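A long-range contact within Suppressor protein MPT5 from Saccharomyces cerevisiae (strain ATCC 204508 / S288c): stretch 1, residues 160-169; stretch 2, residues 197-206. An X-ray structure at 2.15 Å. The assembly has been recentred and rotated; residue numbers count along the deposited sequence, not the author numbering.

Stretch 1, residues 160-169: IIDAIVEQNN
Stretch 2, residues 197-206: KISVKIVQFL

Two nearly parallel helices of one chain pack here through aliphatic side chains, with no direct hydrogen bond between the stretches and 458 Å² of surface buried, both sides summed. The axes of helices 160-165 and 197-204 approach to 9.8 Å at a signed crossing angle of 15°, and the register places Val 165 CA 6.1 Å from Ile 198 CA.

Ile 198 (chi1 m, chi2 t) sits at the centre of the apolar packing. Its CD1 lies 4.0 Å from Ile 161 CD1, its CG2 4.2 Å from Ile 164 CG2, and its CG1 4.5 Å from Val 165 CG1. Ile 161 adopts m, m, Ile 164 m, t, and Val 165 m; Val 165 CG1 also rests 3.8 Å from Lys 197 O, so this methyl meets backbone as well as side chain.

The CA-to-CB bond of Lys 197 (m, t, p, p) points toward stretch 1, and the far end of its aliphatic chain reaches Ile 161, with Lys 197 CE 3.7 Å from Ile 161 CG2. A water links its charged end to the first helix, accepting from Lys 197 NZ at 3.0 Å and donating to Asp 162 OD1 at 2.4 Å.

Beyond Val 165, a type II' turn from Glu 166 to Asn 169, with Gln 167 at phi/psi 51/-115 and Asn 168 at -114/24, is closed by Asn 169 N to Glu 166 O at 3.0 Å. Lys 201, its chi1 between wells at -126° and the rest p, t, t, brings CE 3.3 Å from Val 165 O and 3.2 Å from Gln 167 O, while NZ bonds weakly to Gln 204 OE1 at 3.3 Å. Phe 205 (chi1 m, chi2 -86°), just past its helix, meets the turn obliquely: CE2 lies 3.4 Å from Gln 167 O and CE1 3.6 Å from Asn 168 CB.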

# COMPACT_ATOMS: atom_id res chain seq x y z
N ILE A 160 -11.30 -6.74 -5.60
CA ILE A 160 -9.90 -6.54 -5.27
C ILE A 160 -9.46 -7.52 -4.17
O ILE A 160 -8.44 -8.20 -4.31
CB ILE A 160 -9.62 -5.10 -4.81
CG1 ILE A 160 -10.07 -4.10 -5.89
CG2 ILE A 160 -8.15 -4.90 -4.51
CD1 ILE A 160 -9.94 -2.64 -5.48
N ILE A 161 -10.22 -7.56 -3.08
CA ILE A 161 -9.94 -8.48 -1.98
C ILE A 161 -9.89 -9.92 -2.49
O ILE A 161 -8.95 -10.65 -2.18
CB ILE A 161 -11.01 -8.38 -0.85
CG1 ILE A 161 -11.22 -6.93 -0.41
CG2 ILE A 161 -10.62 -9.26 0.34
CD1 ILE A 161 -9.97 -6.25 0.11
N ASP A 162 -10.89 -10.30 -3.27
CA ASP A 162 -10.99 -11.66 -3.81
C ASP A 162 -9.74 -12.06 -4.61
O ASP A 162 -9.24 -13.17 -4.48
CB ASP A 162 -12.23 -11.81 -4.69
CG ASP A 162 -13.52 -11.81 -3.90
OD1 ASP A 162 -13.46 -11.86 -2.65
OD2 ASP A 162 -14.60 -11.78 -4.53
N ALA A 163 -9.26 -11.14 -5.44
CA ALA A 163 -8.08 -11.39 -6.26
C ALA A 163 -6.82 -11.58 -5.41
O ALA A 163 -5.99 -12.45 -5.68
CB ALA A 163 -7.87 -10.26 -7.24
N ILE A 164 -6.69 -10.75 -4.37
CA ILE A 164 -5.52 -10.77 -3.50
C ILE A 164 -5.39 -12.06 -2.70
O ILE A 164 -4.31 -12.64 -2.62
CB ILE A 164 -5.54 -9.57 -2.54
CG1 ILE A 164 -5.34 -8.27 -3.31
CG2 ILE A 164 -4.46 -9.70 -1.47
CD1 ILE A 164 -5.53 -7.04 -2.48
N VAL A 165 -6.50 -12.51 -2.11
CA VAL A 165 -6.46 -13.67 -1.22
C VAL A 165 -6.52 -15.01 -1.95
O VAL A 165 -6.39 -16.07 -1.32
CB VAL A 165 -7.58 -13.62 -0.15
CG1 VAL A 165 -7.56 -12.29 0.58
CG2 VAL A 165 -8.95 -13.86 -0.80
N GLU A 166 -6.73 -14.98 -3.26
CA GLU A 166 -6.79 -16.21 -4.05
C GLU A 166 -5.42 -16.88 -4.12
O GLU A 166 -4.46 -16.30 -4.64
CB GLU A 166 -7.31 -15.92 -5.46
CG GLU A 166 -7.43 -17.14 -6.35
CD GLU A 166 -8.62 -18.02 -6.00
OE1 GLU A 166 -9.47 -17.59 -5.19
OE2 GLU A 166 -8.71 -19.15 -6.53
N GLN A 167 -5.34 -18.10 -3.58
CA GLN A 167 -4.11 -18.90 -3.61
C GLN A 167 -2.88 -18.15 -3.10
O GLN A 167 -2.82 -17.77 -1.93
CB GLN A 167 -3.89 -19.48 -5.01
CG GLN A 167 -4.84 -20.62 -5.36
CD GLN A 167 -5.00 -20.84 -6.85
OE1 GLN A 167 -4.04 -21.10 -7.56
NE2 GLN A 167 -6.24 -20.73 -7.33
N ASN A 168 -1.91 -17.92 -3.98
CA ASN A 168 -0.68 -17.22 -3.59
C ASN A 168 -0.52 -15.86 -4.27
O ASN A 168 0.60 -15.35 -4.41
CB ASN A 168 0.55 -18.09 -3.87
CG ASN A 168 0.79 -18.30 -5.35
OD1 ASN A 168 -0.16 -18.39 -6.14
ND2 ASN A 168 2.06 -18.37 -5.75
N ASN A 169 -1.64 -15.26 -4.68
CA ASN A 169 -1.61 -13.95 -5.32
C ASN A 169 -1.03 -12.86 -4.42
O ASN A 169 -0.57 -11.83 -4.91
CB ASN A 169 -3.01 -13.55 -5.80
CG ASN A 169 -3.52 -14.42 -6.93
OD1 ASN A 169 -2.78 -15.21 -7.51
ND2 ASN A 169 -4.80 -14.27 -7.27
N LYS A 197 -8.47 -10.59 6.40
CA LYS A 197 -8.42 -11.58 5.33
C LYS A 197 -7.11 -11.52 4.56
O LYS A 197 -6.54 -12.55 4.19
CB LYS A 197 -9.61 -11.41 4.38
CG LYS A 197 -10.92 -11.98 4.93
CD LYS A 197 -12.14 -11.38 4.23
CE LYS A 197 -12.14 -11.65 2.74
NZ LYS A 197 -12.29 -13.10 2.42
N ILE A 198 -6.62 -10.31 4.33
CA ILE A 198 -5.36 -10.10 3.62
C ILE A 198 -4.17 -10.49 4.50
O ILE A 198 -3.20 -11.09 4.02
CB ILE A 198 -5.22 -8.64 3.15
CG1 ILE A 198 -6.38 -8.29 2.21
CG2 ILE A 198 -3.89 -8.41 2.46
CD1 ILE A 198 -6.35 -6.86 1.69
N SER A 199 -4.24 -10.16 5.78
CA SER A 199 -3.18 -10.47 6.73
C SER A 199 -2.98 -11.98 6.92
O SER A 199 -1.85 -12.44 7.07
CB SER A 199 -3.47 -9.82 8.08
OG SER A 199 -2.64 -10.36 9.09
N VAL A 200 -4.08 -12.73 6.91
CA VAL A 200 -4.01 -14.19 6.97
C VAL A 200 -3.13 -14.71 5.84
O VAL A 200 -2.26 -15.55 6.05
CB VAL A 200 -5.41 -14.83 6.90
CG1 VAL A 200 -5.31 -16.32 6.62
CG2 VAL A 200 -6.18 -14.58 8.19
N LYS A 201 -3.35 -14.19 4.63
CA LYS A 201 -2.57 -14.60 3.48
C LYS A 201 -1.12 -14.11 3.56
O LYS A 201 -0.19 -14.83 3.18
CB LYS A 201 -3.24 -14.11 2.19
CG LYS A 201 -3.49 -15.21 1.17
CD LYS A 201 -4.37 -16.33 1.73
CE LYS A 201 -4.40 -17.53 0.80
NZ LYS A 201 -5.30 -18.61 1.29
N ILE A 202 -0.93 -12.89 4.07
CA ILE A 202 0.41 -12.33 4.26
C ILE A 202 1.24 -13.18 5.23
O ILE A 202 2.41 -13.47 4.98
CB ILE A 202 0.34 -10.87 4.74
CG1 ILE A 202 0.01 -9.94 3.57
CG2 ILE A 202 1.65 -10.44 5.38
CD1 ILE A 202 -0.29 -8.50 3.98
N VAL A 203 0.62 -13.58 6.34
CA VAL A 203 1.28 -14.44 7.32
C VAL A 203 1.57 -15.82 6.74
O VAL A 203 2.64 -16.39 6.97
CB VAL A 203 0.45 -14.57 8.62
CG1 VAL A 203 1.05 -15.62 9.56
CG2 VAL A 203 0.34 -13.22 9.32
N GLN A 204 0.62 -16.35 5.97
CA GLN A 204 0.76 -17.67 5.35
C GLN A 204 1.99 -17.73 4.43
O GLN A 204 2.69 -18.74 4.39
CB GLN A 204 -0.50 -18.03 4.57
CG GLN A 204 -0.37 -19.30 3.73
CD GLN A 204 -1.67 -19.70 3.04
OE1 GLN A 204 -2.72 -19.09 3.25
NE2 GLN A 204 -1.60 -20.74 2.22
N PHE A 205 2.25 -16.64 3.72
CA PHE A 205 3.34 -16.59 2.76
C PHE A 205 4.47 -15.67 3.22
O PHE A 205 5.20 -15.12 2.40
CB PHE A 205 2.83 -16.15 1.39
CG PHE A 205 1.91 -17.14 0.75
CD1 PHE A 205 2.42 -18.18 -0.02
CD2 PHE A 205 0.53 -17.04 0.91
CE1 PHE A 205 1.57 -19.10 -0.61
CE2 PHE A 205 -0.32 -17.96 0.32
CZ PHE A 205 0.20 -18.99 -0.44
N LEU A 206 4.61 -15.53 4.53
CA LEU A 206 5.65 -14.70 5.14
C LEU A 206 7.09 -14.92 4.62
O LEU A 206 7.80 -13.94 4.37
CB LEU A 206 5.60 -14.82 6.66
CG LEU A 206 6.38 -13.80 7.48
CD1 LEU A 206 5.90 -12.40 7.18
CD2 LEU A 206 6.21 -14.09 8.96
O HOH W 1 -12.62 -12.73 -0.54